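Local coordinates for probable glycosidase crf1 (Neosartorya fumigata, PDB 6IBW), which cleaves chitin and couples this to transglycosylation, transferring chitin to 1,6-beta-glucan in the fungal cell wall, and is able to join chitin to chitin, at residues A[13-18]-A[63-68]; A[48-53]-A[211-216]; A[59-64]-A[180-185]. All coordinates share one frame; numbering follows the deposited sequence.

The chain holds the GH16 domain of a longer protein, and its three contacts show backbone pairing between beta segments serving different ends. Contact 3 lies deepest, its centre about 7 Å from the chain centre, and pairs strands 61-64 and 180-187 of the sugar-binding sheet. Contact 1 shares Asp63 and Thr64 with it and fastens the N-terminal segment just past strand 61-64. Contact 2 belongs to the opposing sheet, and its Phe51 packs on contact 3. Contacts 1 and 2 are centred about 15 Å from the chain centre; contact 1 is still largely buried, contact 2 mainly on one face. Ring-amide packing marks contact 1, a threonine pair contact 2, charge and carbohydrate contact 3.

Contact 1 of 3, residues A[13-18]-A[63-68]; sequences PNKGLA and DTDFYF
A beta bridge between Gly16 and Tyr67 joins the N-terminal segment, whose strand 14-15 is an outer strand of a small three-stranded sheet, to the stretch of chain that follows Thr64. It illustrates how a single bridge can anchor two segments that run almost at right angles. Tyr67 supplies both ends of the pairing: its N donates to Lys15 O at 2.8 Å, in the carbonyl plane but with a bent N-H (133°), while its O accepts a straighter bond from Leu17 N at 2.9 Å.

The side chain of Asn14 is stacked on the Tyr67 ring, amide and ring planes only 4° apart. Asn14 CG sits 3.7 Å above the ring plane, over its centre; CB forms a CH-pi contact over the same face, and ND2 lies above the CZ end of the ring. Asn14 ND2 and Tyr67 OH both go to the carboxylate of Asp94, on OD2 and OD1, which holds the two flat groups in step.

The fold here is the GH16 beta-sandwich, and the next pair lies between its layers. Leu17 and Phe66 run side by side, with Leu17 CB 3.6 Å from Phe66 CD1, and both side chains touch Ile221 of strand 212-223 in the opposing sheet. Phe66 CG stands between its own backbone N and carbonyl carbon (chi1 58°), which tucks the ring back against Thr64, whose CB lies over the ring centre. Thr64 OG1 also donates to Phe66 O at 2.7 Å, a bond that ties Thr64 to the backbone of Phe66.

At the exposed margin Lys15 lies alongside Asp65, with CE 3.7 Å from Asp65 CB. Lys15 NZ remains 4.4 Å from Asp65 OD2, beyond a salt bridge, yet its charge may ease the closeness of Asp65 to Glu36.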
loop_
_atom_site.group_PDB
_atom_site.type_symbol
_atom_site.label_atom_id
_atom_site.label_comp_id
_atom_site.label_asym_id
_atom_site.label_seq_id
_atom_site.Cartn_x
_atom_site.Cartn_y
_atom_site.Cartn_z
ATOM N N PRO A 13 -17.325 8.384 10.766
ATOM C CA PRO A 13 -16.054 7.900 11.291
ATOM C C PRO A 13 -15.468 6.711 10.520
ATOM O O PRO A 13 -16.221 5.874 10.057
ATOM C CB PRO A 13 -16.413 7.413 12.696
ATOM C CG PRO A 13 -17.635 8.208 13.078
ATOM C CD PRO A 13 -18.389 8.404 11.781
ATOM N N ASN A 14 -14.140 6.639 10.460
ATOM C CA ASN A 14 -13.422 5.451 9.937
ATOM C C ASN A 14 -13.379 4.422 11.062
ATOM O O ASN A 14 -13.039 4.806 12.171
ATOM C CB ASN A 14 -11.984 5.759 9.526
ATOM C CG ASN A 14 -11.851 6.604 8.282
ATOM O OD1 ASN A 14 -10.860 7.324 8.132
ATOM N ND2 ASN A 14 -12.806 6.508 7.376
ATOM N N LYS A 15 -13.693 3.160 10.794
ATOM C CA LYS A 15 -13.458 2.081 11.784
ATOM C C LYS A 15 -11.950 2.011 12.050
ATOM O O LYS A 15 -11.186 1.857 11.077
ATOM C CB LYS A 15 -14.045 0.769 11.264
ATOM C CG LYS A 15 -13.620 -0.469 12.030
ATOM C CD LYS A 15 -14.648 -1.570 12.020
ATOM C CE LYS A 15 -14.256 -2.750 11.152
ATOM N NZ LYS A 15 -15.369 -3.170 10.265
ATOM N N GLY A 16 -11.539 2.075 13.314
ATOM C CA GLY A 16 -10.118 2.112 13.707
ATOM C C GLY A 16 -9.663 0.803 14.316
ATOM O O GLY A 16 -10.518 0.079 14.804
ATOM N N LEU A 17 -8.359 0.525 14.281
ATOM C CA LEU A 17 -7.734 -0.628 14.975
ATOM C C LEU A 17 -7.575 -0.211 16.434
ATOM O O LEU A 17 -6.739 0.676 16.718
ATOM C CB LEU A 17 -6.397 -0.957 14.313
ATOM C CG LEU A 17 -5.453 -1.894 15.069
ATOM C CD1 LEU A 17 -5.980 -3.327 15.127
ATOM C CD2 LEU A 17 -4.086 -1.876 14.398
ATOM N N ALA A 18 -8.398 -0.798 17.304
ATOM C CA ALA A 18 -8.500 -0.458 18.740
ATOM C C ALA A 18 -7.483 -1.277 19.521
ATOM O O ALA A 18 -7.791 -1.672 20.638
ATOM C CB ALA A 18 -9.894 -0.724 19.229
ATOM N N ASP A 63 -8.070 -5.128 1.363
ATOM C CA ASP A 63 -8.102 -3.920 2.216
ATOM C C ASP A 63 -8.250 -4.338 3.673
ATOM O O ASP A 63 -9.027 -5.263 3.897
ATOM C CB ASP A 63 -9.425 -3.220 1.977
ATOM C CG ASP A 63 -9.383 -2.043 1.040
ATOM O OD1 ASP A 63 -8.981 -2.228 -0.128
ATOM O OD2 ASP A 63 -9.826 -0.957 1.473
ATOM N N THR A 64 -7.648 -3.664 4.648
ATOM C CA THR A 64 -7.962 -3.969 6.069
ATOM C C THR A 64 -9.328 -3.354 6.372
ATOM O O THR A 64 -9.651 -2.326 5.770
ATOM C CB THR A 64 -6.895 -3.467 7.041
ATOM O OG1 THR A 64 -6.698 -2.065 6.882
ATOM C CG2 THR A 64 -5.566 -4.156 6.877
ATOM N N ASP A 65 -10.114 -3.970 7.249
ATOM C CA ASP A 65 -11.428 -3.420 7.674
ATOM C C ASP A 65 -11.186 -2.152 8.476
ATOM O O ASP A 65 -12.028 -1.226 8.425
ATOM C CB ASP A 65 -12.192 -4.398 8.558
ATOM C CG ASP A 65 -12.883 -5.448 7.732
ATOM O OD1 ASP A 65 -13.043 -5.186 6.511
ATOM O OD2 ASP A 65 -13.216 -6.508 8.306
ATOM N N PHE A 66 -10.028 -2.099 9.124
ATOM C CA PHE A 66 -9.692 -1.035 10.090
ATOM C C PHE A 66 -8.712 -0.024 9.503
ATOM O O PHE A 66 -8.052 -0.288 8.484
ATOM C CB PHE A 66 -9.077 -1.669 11.324
ATOM C CG PHE A 66 -7.843 -2.487 11.051
ATOM C CD1 PHE A 66 -6.620 -1.875 10.836
ATOM C CD2 PHE A 66 -7.905 -3.872 11.037
ATOM C CE1 PHE A 66 -5.480 -2.640 10.628
ATOM C CE2 PHE A 66 -6.769 -4.634 10.808
ATOM C CZ PHE A 66 -5.556 -4.017 10.609
ATOM N N TYR A 67 -8.619 1.113 10.182
ATOM C CA TYR A 67 -7.661 2.201 9.883
ATOM C C TYR A 67 -6.734 2.368 11.074
ATOM O O TYR A 67 -7.132 2.013 12.177
ATOM C CB TYR A 67 -8.386 3.516 9.643
ATOM C CG TYR A 67 -9.119 3.611 8.333
ATOM C CD1 TYR A 67 -10.293 2.905 8.107
ATOM C CD2 TYR A 67 -8.683 4.475 7.343
ATOM C CE1 TYR A 67 -10.990 3.032 6.917
ATOM C CE2 TYR A 67 -9.368 4.608 6.149
ATOM C CZ TYR A 67 -10.521 3.881 5.936
ATOM O OH TYR A 67 -11.228 4.009 4.781
ATOM N N PHE A 68 -5.526 2.871 10.849
ATOM C CA PHE A 68 -4.592 3.153 11.960
ATOM C C PHE A 68 -4.080 4.580 11.768
ATOM O O PHE A 68 -4.082 5.090 10.629
ATOM C CB PHE A 68 -3.594 2.000 12.086
ATOM C CG PHE A 68 -2.505 1.947 11.053
ATOM C CD1 PHE A 68 -2.732 1.372 9.819
ATOM C CD2 PHE A 68 -1.237 2.424 11.341
ATOM C CE1 PHE A 68 -1.719 1.315 8.872
ATOM C CE2 PHE A 68 -0.224 2.359 10.399
ATOM C CZ PHE A 68 -0.469 1.810 9.160
#

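Contact 2 of 3, residues A[48-53]-A[211-216]; sequences GAEFTV and PYTMYV
Phe51 and Met214 form the middle hydrogen-bonded pair of an antiparallel match between segments 48-53 and 211-216, in which the directions of strands 50-53 and 212-216 differ by 164°. The backbone bonding follows the textbook pattern: Ala49 with Val216, Phe51 with Met214 and Val53 with Tyr212 each exchange two N-H...O bonds, and Glu50 with Tyr215 and Thr52 with Thr213 fill the non-hydrogen-bonded positions between them. At the Val53 end the pairing is less regular, since Tyr212 N approaches Val53 O from above the carbonyl plane at 3.3 Å. At the Ala49 end, where the chain turns a corner, Gly48, with a positive phi, brings its CA within 3.4 Å of Val216 O.

Between the two segments, the one side-chain hydrogen bond lies on the face bearing Glu50, Thr52, Thr213 and Tyr215. Thr52 OG1 and Thr213 OG1 share it at 3.1 Å, either hydroxyl being a possible donor. On the other face Tyr212 OH is bonded to Asp206 O.

Apolar packing occurs on both faces. Glu50 runs alongside Tyr215, with Glu50 CG 3.8 Å from Tyr215 CE1. Thr213 CG2 lies over the rim of one face of that ring. On the other face the Met214 chain bends at its last torsion (chi3 145°) and swings CE to 3.5 Å from Phe51 CD2; its SD makes an oblique Met-aromatic contact, 4.8 Å from the ring centroid. Val216 CG2 closes on the same ring, 3.6 Å from Phe51 CE2.

This second face looks into the sandwich. Phe51 rests on Leu183 and Ser185 of strand 180-187 in the opposing sheet, and Met214 reaches Ser87 of strand 85-92 there. Within its own sheet, strand 212-223 also pairs with strand 71-78, where Tyr215 and Lys78 are joined by a backbone hydrogen bond.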
loop_
_atom_site.group_PDB
_atom_site.type_symbol
_atom_site.label_atom_id
_atom_site.label_comp_id
_atom_site.label_asym_id
_atom_site.label_seq_id
_atom_site.Cartn_x
_atom_site.Cartn_y
_atom_site.Cartn_z
ATOM N N GLY A 48 1.681 -18.135 1.767
ATOM C CA GLY A 48 0.885 -16.978 2.211
ATOM C C GLY A 48 -0.225 -16.678 1.232
ATOM O O GLY A 48 -0.585 -17.596 0.457
ATOM N N ALA A 49 -0.781 -15.465 1.304
ATOM C CA ALA A 49 -1.886 -14.970 0.452
ATOM C C ALA A 49 -1.361 -14.793 -0.973
ATOM O O ALA A 49 -0.230 -14.334 -1.104
ATOM C CB ALA A 49 -2.407 -13.671 1.012
ATOM N N GLU A 50 -2.145 -15.162 -1.989
ATOM C CA GLU A 50 -1.697 -15.171 -3.408
ATOM C C GLU A 50 -2.455 -14.103 -4.190
ATOM O O GLU A 50 -3.679 -14.161 -4.257
ATOM C CB GLU A 50 -1.918 -16.526 -4.072
ATOM C CG GLU A 50 -1.178 -17.675 -3.404
ATOM C CD GLU A 50 -1.362 -19.023 -4.115
ATOM O OE1 GLU A 50 -2.114 -19.073 -5.130
ATOM O OE2 GLU A 50 -0.765 -20.032 -3.663
ATOM N N PHE A 51 -1.722 -13.183 -4.795
ATOM C CA PHE A 51 -2.257 -12.156 -5.710
ATOM C C PHE A 51 -1.781 -12.540 -7.109
ATOM O O PHE A 51 -0.578 -12.356 -7.420
ATOM C CB PHE A 51 -1.796 -10.788 -5.218
ATOM C CG PHE A 51 -2.234 -10.548 -3.800
ATOM C CD1 PHE A 51 -3.473 -9.982 -3.542
ATOM C CD2 PHE A 51 -1.443 -10.942 -2.732
ATOM C CE1 PHE A 51 -3.901 -9.782 -2.240
ATOM C CE2 PHE A 51 -1.872 -10.746 -1.431
ATOM C CZ PHE A 51 -3.104 -10.184 -1.189
ATOM N N THR A 52 -2.681 -13.139 -7.890
ATOM C CA THR A 52 -2.368 -13.719 -9.217
ATOM C C THR A 52 -3.009 -12.873 -10.311
ATOM O O THR A 52 -4.219 -12.627 -10.257
ATOM C CB THR A 52 -2.824 -15.173 -9.283
ATOM O OG1 THR A 52 -2.193 -15.777 -8.158
ATOM C CG2 THR A 52 -2.432 -15.873 -10.566
ATOM N N VAL A 53 -2.215 -12.440 -11.275
ATOM C CA VAL A 53 -2.752 -11.866 -12.534
ATOM C C VAL A 53 -2.759 -13.004 -13.552
ATOM O O VAL A 53 -1.703 -13.276 -14.125
ATOM C CB VAL A 53 -1.905 -10.665 -12.974
ATOM C CG1 VAL A 53 -2.299 -10.176 -14.365
ATOM C CG2 VAL A 53 -1.980 -9.550 -11.932
ATOM N N PRO A 211 0.454 -17.418 -15.393
ATOM C CA PRO A 211 -0.116 -16.695 -14.262
ATOM C C PRO A 211 1.083 -16.082 -13.522
ATOM O O PRO A 211 2.143 -16.702 -13.429
ATOM C CB PRO A 211 -0.864 -17.747 -13.438
ATOM C CG PRO A 211 -0.730 -19.042 -14.230
ATOM C CD PRO A 211 0.426 -18.867 -15.196
ATOM N N TYR A 212 0.922 -14.865 -13.044
ATOM C CA TYR A 212 1.975 -14.217 -12.239
ATOM C C TYR A 212 1.422 -14.014 -10.846
ATOM O O TYR A 212 0.390 -13.365 -10.743
ATOM C CB TYR A 212 2.365 -12.894 -12.869
ATOM C CG TYR A 212 2.636 -12.961 -14.345
ATOM C CD1 TYR A 212 3.789 -13.544 -14.841
ATOM C CD2 TYR A 212 1.743 -12.404 -15.242
ATOM C CE1 TYR A 212 4.058 -13.555 -16.197
ATOM C CE2 TYR A 212 1.989 -12.412 -16.598
ATOM C CZ TYR A 212 3.150 -12.991 -17.077
ATOM O OH TYR A 212 3.387 -12.976 -18.418
ATOM N N THR A 213 2.106 -14.516 -9.827
ATOM C CA THR A 213 1.591 -14.476 -8.440
ATOM C C THR A 213 2.490 -13.637 -7.534
ATOM O O THR A 213 3.713 -13.846 -7.518
ATOM C CB THR A 213 1.395 -15.895 -7.907
ATOM O OG1 THR A 213 0.677 -16.611 -8.914
ATOM C CG2 THR A 213 0.635 -15.927 -6.600
ATOM N N MET A 214 1.864 -12.743 -6.776
ATOM C CA MET A 214 2.513 -11.975 -5.689
ATOM C C MET A 214 2.175 -12.665 -4.373
ATOM O O MET A 214 1.011 -12.974 -4.168
ATOM C CB MET A 214 1.996 -10.541 -5.681
ATOM C CG MET A 214 2.184 -9.847 -4.372
ATOM S SD MET A 214 1.261 -8.302 -4.426
ATOM C CE MET A 214 0.704 -8.203 -2.725
ATOM N N TYR A 215 3.160 -12.905 -3.518
ATOM C CA TYR A 215 2.943 -13.631 -2.244
ATOM C C TYR A 215 3.158 -12.694 -1.056
ATOM O O TYR A 215 4.151 -12.002 -0.992
ATOM C CB TYR A 215 3.854 -14.850 -2.187
ATOM C CG TYR A 215 3.640 -15.835 -3.311
ATOM C CD1 TYR A 215 2.683 -16.837 -3.222
ATOM C CD2 TYR A 215 4.418 -15.785 -4.459
ATOM C CE1 TYR A 215 2.510 -17.756 -4.241
ATOM C CE2 TYR A 215 4.255 -16.698 -5.490
ATOM C CZ TYR A 215 3.291 -17.687 -5.378
ATOM O OH TYR A 215 3.101 -18.585 -6.385
ATOM N N VAL A 216 2.212 -12.696 -0.130
ATOM C CA VAL A 216 2.337 -11.975 1.167
ATOM C C VAL A 216 2.286 -13.032 2.269
ATOM O O VAL A 216 1.252 -13.649 2.434
ATOM C CB VAL A 216 1.258 -10.886 1.306
ATOM C CG1 VAL A 216 1.428 -10.077 2.574
ATOM C CG2 VAL A 216 1.260 -9.961 0.102
#

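Contact 3 of 3, residues A[59-64]-A[180-185]; sequences APTIDT and RLRLGS. With NAG (2-acetamido-2-deoxy-beta-D-glucopyranose), chain C; NAG (2-acetamido-2-deoxy-beta-D-glucopyranose), chain B.
Asp63 places OD2 over one face of the Arg180 guanidinium, 2.7 Å from NE, a salt bridge of charges alone because no N-H points at the oxygen. The edge of that guanidinium is turned to Thr64 O, which accepts an N-H from NH2 in a bond modelled too short for its length to be trusted.

The strands that carry these groups, 61-64 and 180-185, pair antiparallel. Ile62 and Leu183 exchange two backbone bonds, Ile62 N to Leu183 O and Leu183 N to Ile62 O, both 2.7 Å, and their side chains cross on the face packed against Phe51, in the core of the GH16 sandwich. The opposite face carries Thr61, Asp63 and Arg182 and meets the sugar.

Arg182, a chitin-binding residue, bends at chi3 (-58°) so that NE donates to the acetamide O7 of the chain C NAG at 2.8 Å (146°). Thr61 CG2 packs both on Arg182 CD and, at 3.6 Å, on the acetamide methyl C8. Water 1 donates to Thr61 OG1 at 2.7 Å and is hydrogen-bonded to O3 of the same NAG.

Carbonyl and methyl of one N-acetyl group are thus met by different side chains, chemistry consistent with a subsite that reads the acetamide of this sugar unit.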
loop_
_atom_site.group_PDB
_atom_site.type_symbol
_atom_site.label_atom_id
_atom_site.label_comp_id
_atom_site.label_asym_id
_atom_site.label_seq_id
_atom_site.Cartn_x
_atom_site.Cartn_y
_atom_site.Cartn_z
ATOM N N ALA A 59 -7.114 -7.958 -10.990
ATOM C CA ALA A 59 -6.513 -6.966 -10.071
ATOM C C ALA A 59 -6.880 -7.355 -8.646
ATOM O O ALA A 59 -7.526 -6.593 -7.936
ATOM C CB ALA A 59 -6.982 -5.582 -10.431
ATOM N N PRO A 60 -6.479 -8.564 -8.203
ATOM C CA PRO A 60 -6.837 -9.065 -6.874
ATOM C C PRO A 60 -6.246 -8.222 -5.729
ATOM O O PRO A 60 -5.033 -8.148 -5.565
ATOM C CB PRO A 60 -6.232 -10.478 -6.892
ATOM C CG PRO A 60 -5.046 -10.339 -7.826
ATOM C CD PRO A 60 -5.613 -9.492 -8.944
ATOM N N THR A 61 -7.116 -7.639 -4.912
ATOM C CA THR A 61 -6.725 -6.681 -3.849
ATOM C C THR A 61 -7.373 -7.061 -2.520
ATOM O O THR A 61 -8.515 -7.547 -2.557
ATOM C CB THR A 61 -7.180 -5.264 -4.200
ATOM O OG1 THR A 61 -7.067 -5.073 -5.605
ATOM C CG2 THR A 61 -6.374 -4.200 -3.495
ATOM N N ILE A 62 -6.700 -6.803 -1.396
ATOM C CA ILE A 62 -7.322 -6.936 -0.048
ATOM C C ILE A 62 -7.033 -5.660 0.735
ATOM O O ILE A 62 -5.899 -5.221 0.736
ATOM C CB ILE A 62 -6.879 -8.217 0.694
ATOM C CG1 ILE A 62 -5.356 -8.335 0.829
ATOM C CG2 ILE A 62 -7.497 -9.437 0.029
ATOM C CD1 ILE A 62 -4.909 -9.276 1.908
ATOM N N ASP A 63 -8.070 -5.128 1.363
ATOM C CA ASP A 63 -8.102 -3.920 2.216
ATOM C C ASP A 63 -8.250 -4.338 3.673
ATOM O O ASP A 63 -9.027 -5.263 3.897
ATOM C CB ASP A 63 -9.425 -3.220 1.977
ATOM C CG ASP A 63 -9.383 -2.043 1.040
ATOM O OD1 ASP A 63 -8.981 -2.228 -0.128
ATOM O OD2 ASP A 63 -9.826 -0.957 1.473
ATOM N N THR A 64 -7.648 -3.664 4.648
ATOM C CA THR A 64 -7.962 -3.969 6.069
ATOM C C THR A 64 -9.328 -3.354 6.372
ATOM O O THR A 64 -9.651 -2.326 5.770
ATOM C CB THR A 64 -6.895 -3.467 7.041
ATOM O OG1 THR A 64 -6.698 -2.065 6.882
ATOM C CG2 THR A 64 -5.566 -4.156 6.877
ATOM N N ARG A 180 -5.772 2.790 5.802
ATOM C CA ARG A 180 -6.028 1.331 5.765
ATOM C C ARG A 180 -4.924 0.701 4.922
ATOM O O ARG A 180 -4.373 1.384 4.088
ATOM C CB ARG A 180 -7.420 1.046 5.200
ATOM C CG ARG A 180 -7.763 1.846 3.955
ATOM C CD ARG A 180 -8.904 1.272 3.140
ATOM N NE ARG A 180 -9.588 0.198 3.850
ATOM C CZ ARG A 180 -10.908 0.075 4.055
ATOM N NH1 ARG A 180 -11.756 0.984 3.603
ATOM N NH2 ARG A 180 -11.375 -0.974 4.726
ATOM N N LEU A 181 -4.579 -0.550 5.165
ATOM C CA LEU A 181 -3.569 -1.233 4.324
ATOM C C LEU A 181 -4.298 -1.989 3.208
ATOM O O LEU A 181 -5.252 -2.716 3.520
ATOM C CB LEU A 181 -2.712 -2.141 5.202
ATOM C CG LEU A 181 -1.606 -2.910 4.477
ATOM C CD1 LEU A 181 -0.606 -1.979 3.810
ATOM C CD2 LEU A 181 -0.878 -3.814 5.450
ATOM N N ARG A 182 -3.864 -1.783 1.965
ATOM C CA ARG A 182 -4.325 -2.527 0.769
ATOM C C ARG A 182 -3.152 -3.322 0.227
ATOM O O ARG A 182 -2.053 -2.743 0.077
ATOM C CB ARG A 182 -4.742 -1.578 -0.346
ATOM C CG ARG A 182 -6.231 -1.316 -0.450
ATOM C CD ARG A 182 -6.627 -1.008 -1.893
ATOM N NE ARG A 182 -5.899 0.138 -2.406
ATOM C CZ ARG A 182 -6.172 1.404 -2.104
ATOM N NH1 ARG A 182 -7.171 1.690 -1.281
ATOM N NH2 ARG A 182 -5.433 2.370 -2.626
ATOM N N LEU A 183 -3.358 -4.594 -0.076
ATOM C CA LEU A 183 -2.326 -5.396 -0.768
ATOM C C LEU A 183 -2.933 -5.861 -2.087
ATOM O O LEU A 183 -4.099 -6.269 -2.072
ATOM C CB LEU A 183 -1.927 -6.566 0.129
ATOM C CG LEU A 183 -1.278 -6.190 1.456
ATOM C CD1 LEU A 183 -1.201 -7.413 2.355
ATOM C CD2 LEU A 183 0.098 -5.567 1.240
ATOM N N GLY A 184 -2.197 -5.799 -3.192
ATOM C CA GLY A 184 -2.743 -6.295 -4.467
ATOM C C GLY A 184 -1.720 -6.384 -5.574
ATOM O O GLY A 184 -0.629 -5.817 -5.458
ATOM N N SER A 185 -2.074 -7.088 -6.634
ATOM C CA SER A 185 -1.278 -7.135 -7.873
ATOM C C SER A 185 -2.192 -6.696 -9.006
ATOM O O SER A 185 -3.401 -6.934 -8.940
ATOM C CB SER A 185 -0.716 -8.504 -8.079
ATOM O OG SER A 185 -1.756 -9.480 -8.124
HETATM C C1 NAG C . -3.885 0.336 -8.103
HETATM C C2 NAG C . -4.795 -0.744 -7.559
HETATM C C3 NAG C . -5.333 -1.628 -8.665
HETATM C C4 NAG C . -5.921 -0.772 -9.771
HETATM C C5 NAG C . -4.862 0.228 -10.243
HETATM C C6 NAG C . -5.304 1.081 -11.424
HETATM C C7 NAG C . -4.077 -1.384 -5.318
HETATM C C8 NAG C . -3.373 -2.381 -4.454
HETATM N N2 NAG C . -4.090 -1.595 -6.619
HETATM O O3 NAG C . -6.295 -2.489 -8.058
HETATM O O4 NAG C . -6.332 -1.610 -10.863
HETATM O O5 NAG C . -4.525 1.063 -9.153
HETATM O O6 NAG C . -6.317 2.002 -11.013
HETATM O O7 NAG C . -4.616 -0.431 -4.840
HETATM C C1 NAG B . -7.734 -1.490 -11.142
HETATM C C2 NAG B . -8.075 -2.243 -12.412
HETATM C C3 NAG B . -9.522 -1.951 -12.825
HETATM C C4 NAG B . -10.484 -2.126 -11.642
HETATM C C5 NAG B . -9.923 -1.738 -10.250
HETATM C C6 NAG B . -10.658 -2.485 -9.131
HETATM C C7 NAG B . -6.289 -2.813 -13.988
HETATM C C8 NAG B . -5.484 -2.255 -15.132
HETATM N N2 NAG B . -7.154 -1.922 -13.483
HETATM O O3 NAG B . -9.908 -2.867 -13.866
HETATM O O4 NAG B . -11.700 -1.408 -11.963
HETATM O O5 NAG B . -8.534 -2.048 -10.118
HETATM O O6 NAG B . -10.024 -3.753 -8.841
HETATM O O7 NAG B . -6.164 -3.982 -13.589
HETATM O O HOH W 1 -4.798 -4.715 -7.012
#